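Local structure of uncharacterized protein (Clostridium sporogenes, 4Q0Y) at residues B[6-11]-B[34-39]; B[67-72]-B[92-97]. The protein is of unknown function but adopts a hot-dog, thioesterase-like fold, which hints at, without establishing, a thioesterase-related role. All blocks are in the same frame, centred on the assembly; numbering follows the deposited sequence. Where two conformers were deposited one is given.

From the N terminus, strand 4-15 runs out and strand 26-30 pairs beside it before the chain enters helix 33-44, where interaction 1 closes its loop of 22 residues between segments. Strand 52-55 follows, and only then does interaction 2 open: strand 68-80 turns back into strand 83-95, with 19 residues between the segments. The two contacts are therefore in series, neither nested nor crossed, with centres about 17 Å apart on opposite sides of the chain's centre. Interaction 1 ties helix to sheet and interaction 2 strand to strand. They meet in the sheet, where strands 4-15 and 68-80 are neighbours, and through Phe39 CZ, 3.6 Å from Ile72 CD1.

Interaction 1. Residues B[6-11]-B[34-39]; sequences SSLSSI and EKLSKF
Leu36 of helix 33-44 packs on Leu8 and Ile11 of strand 4-15, part of the helix-on-sheet layer of the hot-dog-like fold. The axes of segments 6-11 and 34-39 approach to 7.9 Å, at 134° between their N-to-C directions, so the helix runs diagonally over the strand. Leu36 enters with its two methyls divided: CD1 rests on the carbonyl oxygens of the strand, 3.5 Å from Ser9 O and 3.6 Å from Leu8 O, while CD2 meets Ile11 CG1 at 3.6 Å. The Ile11 and Leu36 chains run past one another in opposite senses, with Ile11 CD1 also 3.8 Å from Leu36 CD2. Between the side chains of Leu8 and Leu36 the contact is CB to CB, at 4.1 Å. One turn of the helix further on, the Phe39 side chain sets out toward the strand, holding CG anti to the backbone N (chi1 -163°). The edge of its ring, near its plane, meets Leu8 CD2, 3.8 Å from Phe39 CD2; Ile11 CD1 approaches the same ring obliquely. An antiparallel sheet curving round a helix is consistent with the hot-dog fold, and Phe39 also touches Ile72, Leu91 and Ile93 of neighbouring strands, with Leu123 and Ile126 of helix 117-126 packed on it too. Ser10, whose CB points away from the helix, hydrogen-bonds through OG to Asn75 ND2. Lys38, packed against helix 117-126, forms salt bridges through NZ with Glu34 OE2 and Glu125 OE1.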
ATOM      1  N   SER B   6      -1.685  -9.313  -4.742  1.00 16.61           N
ATOM      2  CA  SER B   6      -0.370  -8.872  -5.213  1.00 17.18           C
ATOM      3  C   SER B   6      -0.480  -7.701  -6.157  1.00 16.49           C
ATOM      4  O   SER B   6       0.428  -6.857  -6.178  1.00 19.04           O
ATOM      5  CB  SER B   6       0.440  -9.992  -5.878  1.00 19.32           C
ATOM      6  OG  SER B   6      -0.334 -10.657  -6.846  1.00 21.69           O
ATOM      7  N   SER B   7      -1.531  -7.675  -6.986  1.00 15.80           N
ATOM      8  CA  SER B   7      -1.725  -6.579  -7.949  1.00 16.57           C
ATOM      9  C   SER B   7      -3.167  -6.496  -8.402  1.00 16.54           C
ATOM     10  O   SER B   7      -3.892  -7.502  -8.334  1.00 14.98           O
ATOM     11  CB  SER B   7      -0.811  -6.754  -9.168  1.00 17.60           C
ATOM     12  OG  SER B   7      -1.090  -7.956  -9.902  1.00 17.77           O
ATOM     13  N   LEU B   8      -3.575  -5.303  -8.851  1.00 16.48           N
ATOM     14  CA  LEU B   8      -4.847  -5.092  -9.562  1.00 16.38           C
ATOM     15  C   LEU B   8      -4.534  -4.680 -10.977  1.00 18.66           C
ATOM     16  O   LEU B   8      -3.654  -3.852 -11.184  1.00 20.35           O
ATOM     17  CB  LEU B   8      -5.661  -3.954  -8.959  1.00 20.17           C
ATOM     18  CG  LEU B   8      -6.557  -4.307  -7.791  1.00 26.20           C
ATOM     19  CD1 LEU B   8      -5.791  -4.877  -6.629  1.00 30.35           C
ATOM     20  CD2 LEU B   8      -7.298  -3.049  -7.386  1.00 27.54           C
ATOM     21  N   SER B   9      -5.258  -5.241 -11.931  1.00 16.41           N
ATOM     22  CA  SER B   9      -5.100  -4.892 -13.353  1.00 17.69           C
ATOM     23  C   SER B   9      -6.099  -3.812 -13.767  1.00 16.18           C
ATOM     24  O   SER B   9      -5.791  -2.995 -14.621  1.00 15.07           O
ATOM     25  CB  SER B   9      -5.225  -6.124 -14.229  1.00 20.16           C
ATOM     26  OG  SER B   9      -6.442  -6.802 -13.956  1.00 22.25           O
ATOM     27  N   SER B  10      -7.276  -3.813 -13.143  1.00 13.41           N
ATOM     28  CA  SER B  10      -8.305  -2.801 -13.413  1.00 13.71           C
ATOM     29  C   SER B  10      -9.408  -2.864 -12.360  1.00 12.33           C
ATOM     30  O   SER B  10      -9.477  -3.838 -11.598  1.00 12.80           O
ATOM     31  CB  SER B  10      -8.954  -3.015 -14.785  1.00 14.54           C
ATOM     32  OG  SER B  10      -9.581  -4.271 -14.848  1.00 14.92           O
ATOM     33  N   ILE B  11     -10.252  -1.834 -12.354  1.00 12.36           N
ATOM     34  CA  ILE B  11     -11.499  -1.849 -11.599  1.00 12.22           C
ATOM     35  C   ILE B  11     -12.639  -1.459 -12.540  1.00 13.35           C
ATOM     36  O   ILE B  11     -12.682  -0.341 -13.009  1.00 14.97           O
ATOM     37  CB  ILE B  11     -11.500  -0.873 -10.383  1.00 12.95           C
ATOM     38  CG1 ILE B  11     -10.324  -1.123  -9.428  1.00 12.72           C
ATOM     39  CG2 ILE B  11     -12.833  -0.964  -9.644  1.00 16.24           C
ATOM     40  CD1 ILE B  11     -10.047   0.008  -8.457  1.00 13.75           C
ATOM     41  N   GLU B  34      -1.366   4.215 -10.381  1.00 16.34           N
ATOM     42  CA  GLU B  34      -1.389   4.836  -9.059  1.00 18.88           C
ATOM     43  C   GLU B  34      -2.724   4.650  -8.321  1.00 16.81           C
ATOM     44  O   GLU B  34      -2.722   4.372  -7.115  1.00 16.87           O
ATOM     45  CB  GLU B  34      -1.000   6.310  -9.143  1.00 21.22           C
ATOM     46  CG  GLU B  34      -1.152   7.035  -7.822  1.00 22.80           C
ATOM     47  CD  GLU B  34      -0.240   8.229  -7.631  1.00 30.26           C
ATOM     48  OE1 GLU B  34       0.620   8.554  -8.477  1.00 35.28           O
ATOM     49  OE2 GLU B  34      -0.384   8.844  -6.566  1.00 33.68           O
ATOM     50  N   LYS B  35      -3.853   4.791  -9.021  1.00 16.41           N
ATOM     51  CA  LYS B  35      -5.171   4.577  -8.402  1.00 15.52           C
ATOM     52  C   LYS B  35      -5.348   3.110  -7.981  1.00 14.57           C
ATOM     53  O   LYS B  35      -5.810   2.828  -6.868  1.00 14.02           O
ATOM     54  CB  LYS B  35      -6.288   4.972  -9.340  1.00 14.70           C
ATOM     55  CG  LYS B  35      -6.295   6.462  -9.639  1.00 16.57           C
ATOM     56  CD  LYS B  35      -7.380   6.817 -10.644  1.00 17.62           C
ATOM     57  CE  LYS B  35      -7.372   8.338 -10.768  1.00 21.47           C
ATOM     58  NZ  LYS B  35      -8.257   8.803 -11.865  1.00 28.64           N
ATOM     59  N   LEU B  36      -4.920   2.200  -8.854  1.00 14.48           N
ATOM     60  CA  LEU B  36      -4.999   0.758  -8.573  1.00 12.89           C
ATOM     61  C   LEU B  36      -4.135   0.365  -7.374  1.00 13.46           C
ATOM     62  O   LEU B  36      -4.597  -0.405  -6.491  1.00 13.27           O
ATOM     63  CB  LEU B  36      -4.642  -0.065  -9.805  1.00 14.34           C
ATOM     64  CG  LEU B  36      -5.598   0.095 -10.996  1.00 15.75           C
ATOM     65  CD1 LEU B  36      -5.038  -0.649 -12.191  1.00 17.20           C
ATOM     66  CD2 LEU B  36      -7.010  -0.363 -10.670  1.00 16.97           C
ATOM     67  N   SER B  37      -2.920   0.907  -7.318  1.00 14.15           N
ATOM     68  CA  SER B  37      -1.996   0.672  -6.186  1.00 15.42           C
ATOM     69  C   SER B  37      -2.604   1.153  -4.859  1.00 15.55           C
ATOM     70  O   SER B  37      -2.593   0.418  -3.877  1.00 14.49           O
ATOM     71  CB  SER B  37      -0.648   1.367  -6.435  1.00 19.04           C
ATOM     72  OG  SER B  37       0.208   1.421  -5.287  1.00 19.08           O
ATOM     73  N   LYS B  38      -3.192   2.356  -4.864  1.00 15.03           N
ATOM     74  CA  LYS B  38      -3.859   2.868  -3.666  1.00 15.44           C
ATOM     75  C   LYS B  38      -5.055   2.002  -3.225  1.00 13.97           C
ATOM     76  O   LYS B  38      -5.218   1.710  -2.013  1.00 15.39           O
ATOM     77  CB  LYS B  38      -4.289   4.310  -3.854  1.00 17.34           C
ATOM     78  CG  LYS B  38      -3.147   5.300  -3.910  1.00 16.29           C
ATOM     79  CD  LYS B  38      -3.643   6.641  -4.418  1.00 20.06           C
ATOM     80  CE  LYS B  38      -2.578   7.683  -4.508  1.00 23.91           C
ATOM     81  NZ  LYS B  38      -3.107   8.990  -5.009  1.00 28.51           N
ATOM     82  N   PHE B  39      -5.842   1.516  -4.179  1.00 13.04           N
ATOM     83  CA  PHE B  39      -6.983   0.627  -3.837  1.00 12.97           C
ATOM     84  C   PHE B  39      -6.509  -0.732  -3.312  1.00 12.58           C
ATOM     85  O   PHE B  39      -7.088  -1.270  -2.365  1.00 12.31           O
ATOM     86  CB  PHE B  39      -7.926   0.435  -5.003  1.00 14.19           C
ATOM     87  CG  PHE B  39      -9.275  -0.103  -4.589  1.00 13.06           C
ATOM     88  CD1 PHE B  39     -10.129   0.692  -3.837  1.00 15.89           C
ATOM     89  CD2 PHE B  39      -9.642  -1.407  -4.866  1.00 17.07           C
ATOM     90  CE1 PHE B  39     -11.357   0.193  -3.410  1.00 17.27           C
ATOM     91  CE2 PHE B  39     -10.873  -1.914  -4.464  1.00 17.36           C
ATOM     92  CZ  PHE B  39     -11.728  -1.113  -3.732  1.00 18.49           C
TER

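Interaction 2. Residues B[67-72]-B[92-97]; sequences KYSYHI and YILVGD
His71 and Tyr92 both set CG anti to the carbonyl carbon, beside the backbone N (chi1 -74° in His71); from there the two rings run alongside each other. The result is an offset stack with centroids 4.2 Å apart and planes inclined by 27°. Its overlap is uneven: Tyr92 CD1 sits over the centre of the imidazole face, 3.3 Å from His71 NE2, whereas the imidazole approaches the phenol ring obliquely. Tyr92 OH is hydrogen-bonded to Ser107 OG, and Phe16 and Phe22 also meet the imidazole.

On the face opposite that of Ser69, His71, Tyr92 and Leu94, the side chains of Tyr68, Tyr70, Ile93 and Val95 project together. Ile93 CG2 occupies the crowded position between backbone N and carbonyl carbon; it lies 3.5 Å from Tyr70 O and also touches Tyr70 CB and Ile72 CG2. Tyr68 CB packs on Val95 CB, and Lys67 CG lies over one face of the Tyr68 ring, offset toward its rim.

Backbone bonds fix the register. Tyr68 with Val95 and Tyr70 with Ile93 are hydrogen-bonded pairs, each joined by two bonds; the Val95 N to Tyr68 O bond is 2.8 Å long and nearly straight (171° at the hydrogen), and its partner, Tyr68 N to Val95 O, is longer at 3.2 Å. Between them, at the non-hydrogen-bonded pair Ser69-Leu94, Ser69 CA approaches Ile93 O to 3.4 Å in a CA-H...O contact. At the far end Lys67 N hydrogen-bonds to Gly96 O at 3.0 Å, from above the carbonyl plane. Lys67 and Tyr68 both face Val95 there, which makes a classic beta bulge at the open end of the antiparallel hairpin formed by strands 68-80 and 83-95 in the hot-dog-like sheet.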
ATOM      1  N   LYS B  67     -20.493  11.217  -1.621  1.00 18.96           N
ATOM      2  CA  LYS B  67     -19.903  11.860  -2.792  1.00 18.64           C
ATOM      3  C   LYS B  67     -19.928  10.934  -4.004  1.00 17.31           C
ATOM      4  O   LYS B  67     -20.366  11.354  -5.086  1.00 18.27           O
ATOM      5  CB  LYS B  67     -18.463  12.317  -2.496  1.00 20.70           C
ATOM      6  CG  LYS B  67     -17.686  12.981  -3.619  1.00 22.70           C
ATOM      7  CD  LYS B  67     -18.184  14.374  -3.869  1.00 30.47           C
ATOM      8  CE  LYS B  67     -17.827  14.823  -5.265  1.00 31.93           C
ATOM      9  NZ  LYS B  67     -18.126  16.260  -5.494  1.00 32.44           N
ATOM     10  N   TYR B  68     -19.480   9.693  -3.820  1.00 15.84           N
ATOM     11  CA  TYR B  68     -19.507   8.681  -4.880  1.00 16.78           C
ATOM     12  C   TYR B  68     -20.150   7.420  -4.370  1.00 16.29           C
ATOM     13  O   TYR B  68     -19.939   7.036  -3.195  1.00 17.54           O
ATOM     14  CB  TYR B  68     -18.128   8.312  -5.365  1.00 17.28           C
ATOM     15  CG  TYR B  68     -17.306   9.462  -5.834  1.00 18.93           C
ATOM     16  CD1 TYR B  68     -17.650  10.146  -7.011  1.00 20.38           C
ATOM     17  CD2 TYR B  68     -16.189   9.879  -5.126  1.00 17.68           C
ATOM     18  CE1 TYR B  68     -16.896  11.224  -7.449  1.00 23.17           C
ATOM     19  CE2 TYR B  68     -15.420  10.948  -5.556  1.00 20.87           C
ATOM     20  CZ  TYR B  68     -15.774  11.616  -6.721  1.00 22.35           C
ATOM     21  OH  TYR B  68     -15.044  12.665  -7.169  1.00 25.33           O
ATOM     22  N   SER B  69     -20.958   6.815  -5.227  1.00 15.41           N
ATOM     23  CA  SER B  69     -21.552   5.497  -4.950  0.50 15.65           C
ATOM     24  C   SER B  69     -21.453   4.685  -6.231  1.00 15.55           C
ATOM     25  O   SER B  69     -21.963   5.097  -7.268  1.00 15.98           O
ATOM     26  CB  SER B  69     -22.995   5.536  -4.444  0.50 15.98           C
ATOM     27  OG  SER B  69     -23.154   6.512  -3.451  0.50 16.38           O
ATOM     28  N   TYR B  70     -20.790   3.546  -6.131  1.00 13.15           N
ATOM     29  CA  TYR B  70     -20.597   2.648  -7.273  1.00 13.17           C
ATOM     30  C   TYR B  70     -20.642   1.195  -6.857  1.00 12.94           C
ATOM     31  O   TYR B  70     -20.445   0.850  -5.684  1.00 14.30           O
ATOM     32  CB  TYR B  70     -19.249   2.913  -7.913  1.00 12.70           C
ATOM     33  CG  TYR B  70     -19.075   4.261  -8.561  1.00 13.23           C
ATOM     34  CD1 TYR B  70     -19.869   4.645  -9.649  1.00 15.67           C
ATOM     35  CD2 TYR B  70     -18.052   5.136  -8.143  1.00 12.57           C
ATOM     36  CE1 TYR B  70     -19.703   5.870 -10.258  1.00 16.51           C
ATOM     37  CE2 TYR B  70     -17.860   6.373  -8.766  1.00 15.42           C
ATOM     38  CZ  TYR B  70     -18.698   6.746  -9.804  1.00 17.43           C
ATOM     39  OH  TYR B  70     -18.548   7.955 -10.440  1.00 17.88           O
ATOM     40  N   HIS B  71     -20.955   0.333  -7.831  1.00 10.38           N
ATOM     41  CA  HIS B  71     -20.663  -1.086  -7.730  1.00 10.96           C
ATOM     42  C   HIS B  71     -19.389  -1.250  -8.511  1.00 11.25           C
ATOM     43  O   HIS B  71     -19.289  -0.740  -9.616  1.00 13.99           O
ATOM     44  CB  HIS B  71     -21.786  -1.920  -8.321  1.00 11.20           C
ATOM     45  CG  HIS B  71     -23.002  -1.971  -7.453  1.00 12.04           C
ATOM     46  ND1 HIS B  71     -23.999  -2.904  -7.629  1.00 11.94           N
ATOM     47  CD2 HIS B  71     -23.385  -1.213  -6.402  1.00 11.40           C
ATOM     48  CE1 HIS B  71     -24.948  -2.716  -6.738  1.00 11.99           C
ATOM     49  NE2 HIS B  71     -24.596  -1.710  -5.968  1.00 13.40           N
ATOM     50  N   ILE B  72     -18.415  -1.944  -7.916  1.00 10.25           N
ATOM     51  CA  ILE B  72     -17.105  -2.093  -8.504  1.00 10.77           C
ATOM     52  C   ILE B  72     -16.624  -3.533  -8.485  1.00 10.93           C
ATOM     53  O   ILE B  72     -16.932  -4.318  -7.575  1.00 11.29           O
ATOM     54  CB  ILE B  72     -16.045  -1.170  -7.834  1.00 12.03           C
ATOM     55  CG1 ILE B  72     -15.843  -1.530  -6.343  1.00 11.65           C
ATOM     56  CG2 ILE B  72     -16.453   0.284  -7.980  1.00 12.39           C
ATOM     57  CD1 ILE B  72     -14.690  -0.788  -5.689  1.00 14.17           C
ATOM     58  N   TYR B  92     -19.892  -3.207  -3.309  1.00 10.94           N
ATOM     59  CA  TYR B  92     -20.631  -1.926  -3.313  1.00 11.98           C
ATOM     60  C   TYR B  92     -19.761  -0.958  -2.535  1.00 13.08           C
ATOM     61  O   TYR B  92     -19.292  -1.292  -1.442  1.00 13.67           O
ATOM     62  CB  TYR B  92     -22.023  -2.037  -2.661  1.00 12.25           C
ATOM     63  CG  TYR B  92     -22.819  -3.303  -3.001  1.00 13.28           C
ATOM     64  CD1 TYR B  92     -22.816  -3.860  -4.301  1.00 13.62           C
ATOM     65  CD2 TYR B  92     -23.632  -3.898  -2.042  1.00 14.34           C
ATOM     66  CE1 TYR B  92     -23.542  -5.005  -4.602  1.00 14.52           C
ATOM     67  CE2 TYR B  92     -24.369  -5.046  -2.335  1.00 14.98           C
ATOM     68  CZ  TYR B  92     -24.314  -5.596  -3.613  1.00 14.84           C
ATOM     69  OH  TYR B  92     -25.047  -6.714  -3.917  1.00 15.99           O
ATOM     70  N   ILE B  93     -19.557   0.245  -3.072  1.00 12.63           N
ATOM     71  CA  ILE B  93     -18.724   1.236  -2.386  1.00 13.33           C
ATOM     72  C   ILE B  93     -19.479   2.547  -2.249  1.00 13.01           C
ATOM     73  O   ILE B  93     -20.123   2.979  -3.201  1.00 12.33           O
ATOM     74  CB  ILE B  93     -17.330   1.376  -3.052  1.00 16.09           C
ATOM     75  CG1 ILE B  93     -16.377   2.132  -2.143  1.00 17.62           C
ATOM     76  CG2 ILE B  93     -17.415   2.036  -4.426  1.00 16.61           C
ATOM     77  CD1 ILE B  93     -14.920   1.819  -2.410  1.00 19.64           C
ATOM     78  N   LEU B  94     -19.442   3.108  -1.029  1.00 13.92           N
ATOM     79  CA  LEU B  94     -20.094   4.373  -0.693  1.00 13.83           C
ATOM     80  C   LEU B  94     -19.004   5.262  -0.123  1.00 14.85           C
ATOM     81  O   LEU B  94     -18.470   4.971   0.948  1.00 13.39           O
ATOM     82  CB  LEU B  94     -21.187   4.120   0.329  1.00 14.38           C
ATOM     83  CG  LEU B  94     -22.310   3.190  -0.100  1.00 16.55           C
ATOM     84  CD1 LEU B  94     -23.170   2.834   1.112  1.00 19.00           C
ATOM     85  CD2 LEU B  94     -23.137   3.818  -1.207  1.00 17.94           C
ATOM     86  N   VAL B  95     -18.639   6.313  -0.854  1.00 14.89           N
ATOM     87  CA  VAL B  95     -17.455   7.125  -0.543  1.00 16.49           C
ATOM     88  C   VAL B  95     -17.853   8.524  -0.085  1.00 17.16           C
ATOM     89  O   VAL B  95     -18.450   9.276  -0.864  1.00 16.66           O
ATOM     90  CB  VAL B  95     -16.494   7.259  -1.753  1.00 15.14           C
ATOM     91  CG1 VAL B  95     -15.250   8.087  -1.408  1.00 14.65           C
ATOM     92  CG2 VAL B  95     -16.086   5.896  -2.285  1.00 14.62           C
ATOM     93  N   GLY B  96     -17.472   8.882   1.143  1.00 16.78           N
ATOM     94  CA  GLY B  96     -17.581  10.240   1.618  1.00 18.71           C
ATOM     95  C   GLY B  96     -18.958  10.718   2.003  1.00 19.59           C
ATOM     96  O   GLY B  96     -19.605  11.463   1.250  1.00 19.67           O
ATOM     97  N   ASP B  97     -19.393  10.309   3.192  1.00 18.98           N
ATOM     98  CA  ASP B  97     -20.611  10.863   3.797  1.00 18.86           C
ATOM     99  C   ASP B  97     -20.314  12.207   4.460  1.00 19.89           C
ATOM    100  O   ASP B  97     -19.177  12.699   4.394  1.00 19.20           O
ATOM    101  CB  ASP B  97     -21.312   9.848   4.720  1.00 20.24           C
ATOM    102  CG  ASP B  97     -20.547   9.526   6.010  1.00 22.56           C
ATOM    103  OD1 ASP B  97     -19.541  10.178   6.380  1.00 21.16           O
ATOM    104  OD2 ASP B  97     -21.016   8.589   6.690  1.00 26.37           O
TER